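Local coordinates for protein putative phosphomannomutase (Thermus thermophilus, PDB 1TUO) that probably moves a phosphate group between two positions of a sugar, as a magnesium-dependent member of the phosphohexose mutase family, at residues L164-F176 against D347-A361. Numbering follows the deposited sequence.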
ATOM      1  N   LEU A 164      10.711   7.869  10.611  1.00 26.28           N
ATOM      2  CA  LEU A 164      11.254   6.760   9.826  1.00 27.02           C
ATOM      3  C   LEU A 164      12.598   6.316  10.384  1.00 28.60           C
ATOM      4  O   LEU A 164      12.846   5.122  10.561  1.00 28.27           O
ATOM      5  CB  LEU A 164      11.430   7.172   8.358  1.00 26.69           C
ATOM      6  CG  LEU A 164      10.163   7.343   7.513  1.00 24.31           C
ATOM      7  CD1 LEU A 164      10.532   7.845   6.128  1.00 25.94           C
ATOM      8  CD2 LEU A 164       9.425   6.009   7.419  1.00 27.81           C
ATOM      9  N   LYS A 165      13.457   7.293  10.657  1.00 30.32           N
ATOM     10  CA  LYS A 165      14.791   7.042  11.187  1.00 32.22           C
ATOM     11  C   LYS A 165      14.764   6.082  12.371  1.00 31.48           C
ATOM     12  O   LYS A 165      15.617   5.204  12.495  1.00 32.75           O
ATOM     13  CB  LYS A 165      15.431   8.371  11.613  1.00 33.90           C
ATOM     14  CG  LYS A 165      16.830   8.240  12.189  1.00 37.84           C
ATOM     15  CD  LYS A 165      17.373   9.588  12.670  1.00 39.74           C
ATOM     16  CE  LYS A 165      16.584  10.126  13.852  1.00 42.29           C
ATOM     17  NZ  LYS A 165      17.168  11.392  14.389  1.00 43.52           N
ATOM     18  N   ALA A 166      13.765   6.243  13.230  1.00 32.11           N
ATOM     19  CA  ALA A 166      13.627   5.414  14.420  1.00 31.74           C
ATOM     20  C   ALA A 166      13.380   3.932  14.151  1.00 32.81           C
ATOM     21  O   ALA A 166      13.452   3.114  15.070  1.00 33.51           O
ATOM     22  CB  ALA A 166      12.508   5.969  15.297  1.00 34.20           C
ATOM     23  N   HIS A 167      13.092   3.578  12.901  1.00 31.76           N
ATOM     24  CA  HIS A 167      12.816   2.182  12.563  1.00 31.78           C
ATOM     25  C   HIS A 167      13.800   1.599  11.561  1.00 30.89           C
ATOM     26  O   HIS A 167      13.551   0.539  10.981  1.00 31.85           O
ATOM     27  CB  HIS A 167      11.397   2.062  12.007  1.00 32.51           C
ATOM     28  CG  HIS A 167      10.355   2.646  12.905  1.00 34.05           C
ATOM     29  ND1 HIS A 167      10.120   2.170  14.177  1.00 35.22           N
ATOM     30  CD2 HIS A 167       9.511   3.690  12.730  1.00 35.02           C
ATOM     31  CE1 HIS A 167       9.177   2.895  14.748  1.00 36.43           C
ATOM     32  NE2 HIS A 167       8.791   3.825  13.892  1.00 35.12           N
ATOM     33  N   LEU A 168      14.921   2.284  11.372  1.00 28.20           N
ATOM     34  CA  LEU A 168      15.932   1.842  10.426  1.00 27.28           C
ATOM     35  C   LEU A 168      17.319   1.764  11.051  1.00 28.32           C
ATOM     36  O   LEU A 168      17.639   2.517  11.972  1.00 29.63           O
ATOM     37  CB  LEU A 168      15.960   2.797   9.230  1.00 26.58           C
ATOM     38  CG  LEU A 168      14.717   2.765   8.337  1.00 25.11           C
ATOM     39  CD1 LEU A 168      14.611   4.051   7.539  1.00 26.45           C
ATOM     40  CD2 LEU A 168      14.794   1.556   7.414  1.00 23.55           C
ATOM     41  N   ASP A 169      18.131   0.837  10.556  1.00 27.53           N
ATOM     42  CA  ASP A 169      19.495   0.683  11.047  1.00 27.55           C
ATOM     43  C   ASP A 169      20.336   1.575  10.141  1.00 26.58           C
ATOM     44  O   ASP A 169      20.784   1.150   9.079  1.00 25.32           O
ATOM     45  CB  ASP A 169      19.947  -0.771  10.924  1.00 29.97           C
ATOM     46  CG  ASP A 169      21.259  -1.035  11.638  1.00 32.60           C
ATOM     47  OD1 ASP A 169      22.176  -0.196  11.522  1.00 32.33           O
ATOM     48  OD2 ASP A 169      21.376  -2.088  12.303  1.00 33.96           O
ATOM     49  N   LEU A 170      20.535   2.824  10.554  1.00 26.24           N
ATOM     50  CA  LEU A 170      21.292   3.764   9.746  1.00 27.61           C
ATOM     51  C   LEU A 170      22.731   3.319   9.513  1.00 27.90           C
ATOM     52  O   LEU A 170      23.281   3.529   8.434  1.00 26.59           O
ATOM     53  CB  LEU A 170      21.255   5.157  10.390  1.00 28.23           C
ATOM     54  CG  LEU A 170      19.846   5.739  10.567  1.00 29.82           C
ATOM     55  CD1 LEU A 170      19.943   7.143  11.147  1.00 30.35           C
ATOM     56  CD2 LEU A 170      19.118   5.774   9.226  1.00 30.22           C
ATOM     57  N   LYS A 171      23.332   2.699  10.522  1.00 30.20           N
ATOM     58  CA  LYS A 171      24.707   2.221  10.411  1.00 31.74           C
ATOM     59  C   LYS A 171      24.793   1.175   9.299  1.00 31.39           C
ATOM     60  O   LYS A 171      25.683   1.217   8.450  1.00 30.28           O
ATOM     61  CB  LYS A 171      25.152   1.615  11.744  1.00 34.44           C
ATOM     62  CG  LYS A 171      26.607   1.195  11.796  1.00 39.78           C
ATOM     63  CD  LYS A 171      26.989   0.743  13.202  1.00 43.48           C
ATOM     64  CE  LYS A 171      28.430   0.252  13.260  1.00 45.52           C
ATOM     65  NZ  LYS A 171      29.403   1.312  12.872  1.00 47.57           N
ATOM     66  N   ALA A 172      23.847   0.245   9.301  1.00 30.79           N
ATOM     67  CA  ALA A 172      23.818  -0.801   8.288  1.00 30.69           C
ATOM     68  C   ALA A 172      23.534  -0.198   6.915  1.00 30.04           C
ATOM     69  O   ALA A 172      24.168  -0.560   5.923  1.00 29.73           O
ATOM     70  CB  ALA A 172      22.760  -1.840   8.642  1.00 29.62           C
ATOM     71  N   LEU A 173      22.586   0.735   6.864  1.00 30.75           N
ATOM     72  CA  LEU A 173      22.219   1.388   5.611  1.00 31.09           C
ATOM     73  C   LEU A 173      23.388   2.062   4.902  1.00 31.37           C
ATOM     74  O   LEU A 173      23.485   2.021   3.676  1.00 30.76           O
ATOM     75  CB  LEU A 173      21.126   2.431   5.856  1.00 31.54           C
ATOM     76  CG  LEU A 173      19.678   1.950   5.850  1.00 32.39           C
ATOM     77  CD1 LEU A 173      18.764   3.082   6.303  1.00 31.57           C
ATOM     78  CD2 LEU A 173      19.309   1.484   4.445  1.00 30.89           C
ATOM     79  N   SER A 174      24.266   2.694   5.675  1.00 32.04           N
ATOM     80  CA  SER A 174      25.416   3.390   5.104  1.00 32.52           C
ATOM     81  C   SER A 174      26.310   2.436   4.319  1.00 32.53           C
ATOM     82  O   SER A 174      27.106   2.864   3.485  1.00 33.66           O
ATOM     83  CB  SER A 174      26.230   4.062   6.214  1.00 32.09           C
ATOM     84  OG  SER A 174      26.829   3.098   7.060  1.00 34.12           O
ATOM     85  N   GLY A 175      26.167   1.141   4.586  1.00 33.17           N
ATOM     86  CA  GLY A 175      26.974   0.149   3.899  1.00 32.32           C
ATOM     87  C   GLY A 175      26.520  -0.193   2.492  1.00 33.13           C
ATOM     88  O   GLY A 175      27.255  -0.852   1.754  1.00 33.33           O
ATOM     89  N   PHE A 176      25.320   0.243   2.106  1.00 32.05           N
ATOM     90  CA  PHE A 176      24.817  -0.053   0.767  1.00 30.57           C
ATOM     91  C   PHE A 176      25.851   0.388  -0.261  1.00 31.02           C
ATOM     92  O   PHE A 176      26.299   1.534  -0.249  1.00 31.34           O
ATOM     93  CB  PHE A 176      23.486   0.663   0.508  1.00 30.30           C
ATOM     94  CG  PHE A 176      22.873   0.330  -0.825  1.00 28.98           C
ATOM     95  CD1 PHE A 176      22.521  -0.982  -1.135  1.00 28.80           C
ATOM     96  CD2 PHE A 176      22.662   1.323  -1.777  1.00 28.43           C
ATOM     97  CE1 PHE A 176      21.970  -1.301  -2.379  1.00 26.77           C
ATOM     98  CE2 PHE A 176      22.110   1.013  -3.025  1.00 26.43           C
ATOM     99  CZ  PHE A 176      21.766  -0.302  -3.323  1.00 28.30           C
ATOM    100  N   ASP A 347       2.986   1.477   4.180  1.00 18.68           N
ATOM    101  CA  ASP A 347       3.954   2.541   3.927  1.00 18.55           C
ATOM    102  C   ASP A 347       4.999   2.094   2.909  1.00 18.58           C
ATOM    103  O   ASP A 347       5.905   1.322   3.228  1.00 16.96           O
ATOM    104  CB  ASP A 347       4.630   2.963   5.241  1.00 17.94           C
ATOM    105  CG  ASP A 347       5.508   4.192   5.082  1.00 17.84           C
ATOM    106  OD1 ASP A 347       5.680   4.932   6.077  1.00 20.50           O
ATOM    107  OD2 ASP A 347       6.038   4.418   3.970  1.00 17.59           O
ATOM    108  N   GLY A 348       4.855   2.587   1.681  1.00 16.78           N
ATOM    109  CA  GLY A 348       5.773   2.221   0.620  1.00 17.52           C
ATOM    110  C   GLY A 348       7.141   2.866   0.738  1.00 16.57           C
ATOM    111  O   GLY A 348       8.120   2.377   0.170  1.00 17.34           O
ATOM    112  N   ILE A 349       7.207   3.974   1.465  1.00 17.14           N
ATOM    113  CA  ILE A 349       8.469   4.670   1.657  1.00 18.16           C
ATOM    114  C   ILE A 349       9.318   3.862   2.641  1.00 17.79           C
ATOM    115  O   ILE A 349      10.497   3.588   2.384  1.00 18.65           O
ATOM    116  CB  ILE A 349       8.235   6.093   2.200  1.00 18.74           C
ATOM    117  CG1 ILE A 349       7.360   6.881   1.213  1.00 19.30           C
ATOM    118  CG2 ILE A 349       9.574   6.795   2.429  1.00 19.28           C
ATOM    119  CD1 ILE A 349       7.916   6.958  -0.206  1.00 21.10           C
ATOM    120  N   LEU A 350       8.722   3.458   3.754  1.00 17.05           N
ATOM    121  CA  LEU A 350       9.475   2.658   4.717  1.00 17.87           C
ATOM    122  C   LEU A 350       9.816   1.303   4.102  1.00 17.40           C
ATOM    123  O   LEU A 350      10.884   0.753   4.364  1.00 17.27           O
ATOM    124  CB  LEU A 350       8.689   2.450   6.016  1.00 16.87           C
ATOM    125  CG  LEU A 350       9.434   1.610   7.061  1.00 17.94           C
ATOM    126  CD1 LEU A 350      10.812   2.226   7.320  1.00 18.68           C
ATOM    127  CD2 LEU A 350       8.633   1.548   8.351  1.00 17.56           C
ATOM    128  N   THR A 351       8.918   0.763   3.278  1.00 17.49           N
ATOM    129  CA  THR A 351       9.197  -0.526   2.648  1.00 18.51           C
ATOM    130  C   THR A 351      10.427  -0.399   1.764  1.00 17.67           C
ATOM    131  O   THR A 351      11.296  -1.274   1.764  1.00 18.70           O
ATOM    132  CB  THR A 351       8.023  -1.021   1.774  1.00 17.04           C
ATOM    133  OG1 THR A 351       6.871  -1.237   2.594  1.00 18.05           O
ATOM    134  CG2 THR A 351       8.387  -2.341   1.114  1.00 19.27           C
ATOM    135  N   SER A 352      10.501   0.692   1.008  1.00 16.96           N
ATOM    136  CA  SER A 352      11.640   0.914   0.131  1.00 17.93           C
ATOM    137  C   SER A 352      12.924   0.982   0.948  1.00 18.41           C
ATOM    138  O   SER A 352      13.932   0.365   0.595  1.00 20.36           O
ATOM    139  CB  SER A 352      11.465   2.216  -0.651  1.00 17.88           C
ATOM    140  OG  SER A 352      10.359   2.128  -1.530  1.00 20.55           O
ATOM    141  N   LEU A 353      12.884   1.729   2.046  1.00 18.48           N
ATOM    142  CA  LEU A 353      14.060   1.877   2.893  1.00 18.86           C
ATOM    143  C   LEU A 353      14.473   0.576   3.578  1.00 19.00           C
ATOM    144  O   LEU A 353      15.668   0.327   3.757  1.00 19.65           O
ATOM    145  CB  LEU A 353      13.831   2.994   3.919  1.00 18.72           C
ATOM    146  CG  LEU A 353      13.722   4.377   3.261  1.00 19.16           C
ATOM    147  CD1 LEU A 353      13.244   5.429   4.259  1.00 20.44           C
ATOM    148  CD2 LEU A 353      15.079   4.757   2.682  1.00 19.43           C
ATOM    149  N   LEU A 354      13.509  -0.262   3.957  1.00 18.92           N
ATOM    150  CA  LEU A 354      13.854  -1.534   4.591  1.00 19.51           C
ATOM    151  C   LEU A 354      14.455  -2.482   3.556  1.00 20.39           C
ATOM    152  O   LEU A 354      15.345  -3.276   3.872  1.00 20.12           O
ATOM    153  CB  LEU A 354      12.627  -2.169   5.250  1.00 20.75           C
ATOM    154  CG  LEU A 354      12.150  -1.465   6.527  1.00 22.34           C
ATOM    155  CD1 LEU A 354      10.793  -2.004   6.943  1.00 24.59           C
ATOM    156  CD2 LEU A 354      13.175  -1.669   7.644  1.00 23.20           C
ATOM    157  N   LEU A 355      13.977  -2.408   2.317  1.00 19.57           N
ATOM    158  CA  LEU A 355      14.540  -3.260   1.272  1.00 20.83           C
ATOM    159  C   LEU A 355      16.002  -2.859   1.110  1.00 20.37           C
ATOM    160  O   LEU A 355      16.888  -3.704   1.036  1.00 21.08           O
ATOM    161  CB  LEU A 355      13.796  -3.068  -0.053  1.00 19.21           C
ATOM    162  CG  LEU A 355      12.425  -3.745  -0.077  1.00 20.93           C
ATOM    163  CD1 LEU A 355      11.613  -3.281  -1.273  1.00 19.60           C
ATOM    164  CD2 LEU A 355      12.624  -5.262  -0.104  1.00 20.96           C
ATOM    165  N   LEU A 356      16.238  -1.552   1.072  1.00 21.23           N
ATOM    166  CA  LEU A 356      17.583  -1.012   0.944  1.00 21.54           C
ATOM    167  C   LEU A 356      18.437  -1.476   2.129  1.00 21.65           C
ATOM    168  O   LEU A 356      19.595  -1.883   1.957  1.00 21.27           O
ATOM    169  CB  LEU A 356      17.514   0.519   0.890  1.00 23.16           C
ATOM    170  CG  LEU A 356      18.807   1.296   0.631  1.00 24.62           C
ATOM    171  CD1 LEU A 356      19.390   0.914  -0.720  1.00 24.03           C
ATOM    172  CD2 LEU A 356      18.499   2.791   0.676  1.00 24.06           C
ATOM    173  N   GLU A 357      17.869  -1.423   3.332  1.00 21.55           N
ATOM    174  CA  GLU A 357      18.596  -1.858   4.524  1.00 22.02           C
ATOM    175  C   GLU A 357      18.967  -3.340   4.428  1.00 23.53           C
ATOM    176  O   GLU A 357      20.115  -3.715   4.685  1.00 24.40           O
ATOM    177  CB  GLU A 357      17.758  -1.639   5.788  1.00 22.20           C
ATOM    178  CG  GLU A 357      18.527  -1.927   7.089  1.00 22.58           C
ATOM    179  CD  GLU A 357      17.655  -1.852   8.329  1.00 23.54           C
ATOM    180  OE1 GLU A 357      17.059  -0.784   8.579  1.00 25.33           O
ATOM    181  OE2 GLU A 357      17.566  -2.863   9.061  1.00 25.00           O
ATOM    182  N   SER A 358      17.998  -4.177   4.056  1.00 22.21           N
ATOM    183  CA  SER A 358      18.228  -5.621   3.948  1.00 22.72           C
ATOM    184  C   SER A 358      19.392  -5.960   3.020  1.00 22.89           C
ATOM    185  O   SER A 358      20.219  -6.818   3.335  1.00 23.17           O
ATOM    186  CB  SER A 358      16.966  -6.345   3.443  1.00 21.28           C
ATOM    187  OG  SER A 358      16.737  -6.094   2.065  1.00 21.26           O
ATOM    188  N   VAL A 359      19.455  -5.293   1.877  1.00 23.17           N
ATOM    189  CA  VAL A 359      20.524  -5.558   0.926  1.00 24.93           C
ATOM    190  C   VAL A 359      21.880  -5.182   1.516  1.00 26.99           C
ATOM    191  O   VAL A 359      22.847  -5.936   1.402  1.00 28.17           O
ATOM    192  CB  VAL A 359      20.293  -4.795  -0.390  1.00 24.56           C
ATOM    193  CG1 VAL A 359      21.489  -4.970  -1.317  1.00 24.38           C
ATOM    194  CG2 VAL A 359      19.023  -5.321  -1.067  1.00 23.82           C
ATOM    195  N   ALA A 360      21.944  -4.027   2.167  1.00 27.59           N
ATOM    196  CA  ALA A 360      23.195  -3.568   2.765  1.00 28.39           C
ATOM    197  C   ALA A 360      23.639  -4.445   3.934  1.00 29.25           C
ATOM    198  O   ALA A 360      24.803  -4.854   4.011  1.00 29.72           O
ATOM    199  CB  ALA A 360      23.050  -2.123   3.220  1.00 29.31           C
ATOM    200  N   ALA A 361      22.710  -4.745   4.835  1.00 29.60           N
ATOM    201  CA  ALA A 361      23.011  -5.558   6.009  1.00 29.37           C
ATOM    202  C   ALA A 361      23.376  -7.007   5.684  1.00 30.78           C
ATOM    203  O   ALA A 361      24.336  -7.547   6.238  1.00 31.37           O
ATOM    204  CB  ALA A 361      21.834  -5.522   6.978  1.00 29.71           C
TER
HETATM  205  O   HOH W   1      15.212  -1.792  10.627  1.00 31.67           O
HETATM  206  O   HOH W   2      26.103  -2.284   5.706  1.00 40.13           O
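Leu164, Leu168, Leu173 and Phe176 lie along one side of helix 348-362 in a largely apolar interdomain contact, joining domain II of the phosphohexomutase fold to a helix of domain III; both are alpha/beta/alpha domains. At the start of that helix, Leu164 spreads its two methyls, CD1 4.0 Å from Ile349 CG2 and CD2 against Leu350. Leu168 wedges in next, its CD1 against Leu353 and its CD2 3.6 Å from Leu354 CD2; Phe196 of helix 192-199 backs Leu164, Leu168 and Leu353. The one direct hydrogen bond between the segments comes just after: Asp169 N gives a nearly straight bond (175°) to Glu357 OE1, 2.8 Å away, arriving from above the carboxylate plane. Glu357 reaches Asp169 N by an extended chain, CG anti to the backbone N (chi1 -173°). Its other oxygen, OE2, is hydrogen-bonded to Tyr277 OH and forms a salt bridge with Lys281, which would probably keep the buried acid charged. Asp169 in turn caps the short helix 170-173, OD1 accepting from Ala172 N. Farther along, Leu173 CD2 rests 3.4 Å from Glu357 CA, and the small Ala360 lets the chain come close, its CB 3.3 Å from Ala172 O. Val359 CG1 meets the edge of the Phe176 ring, whereas Leu356 CD1 sits over one face in a CH-pi contact, 3.4 Å from the ring centroid and 7° off the normal.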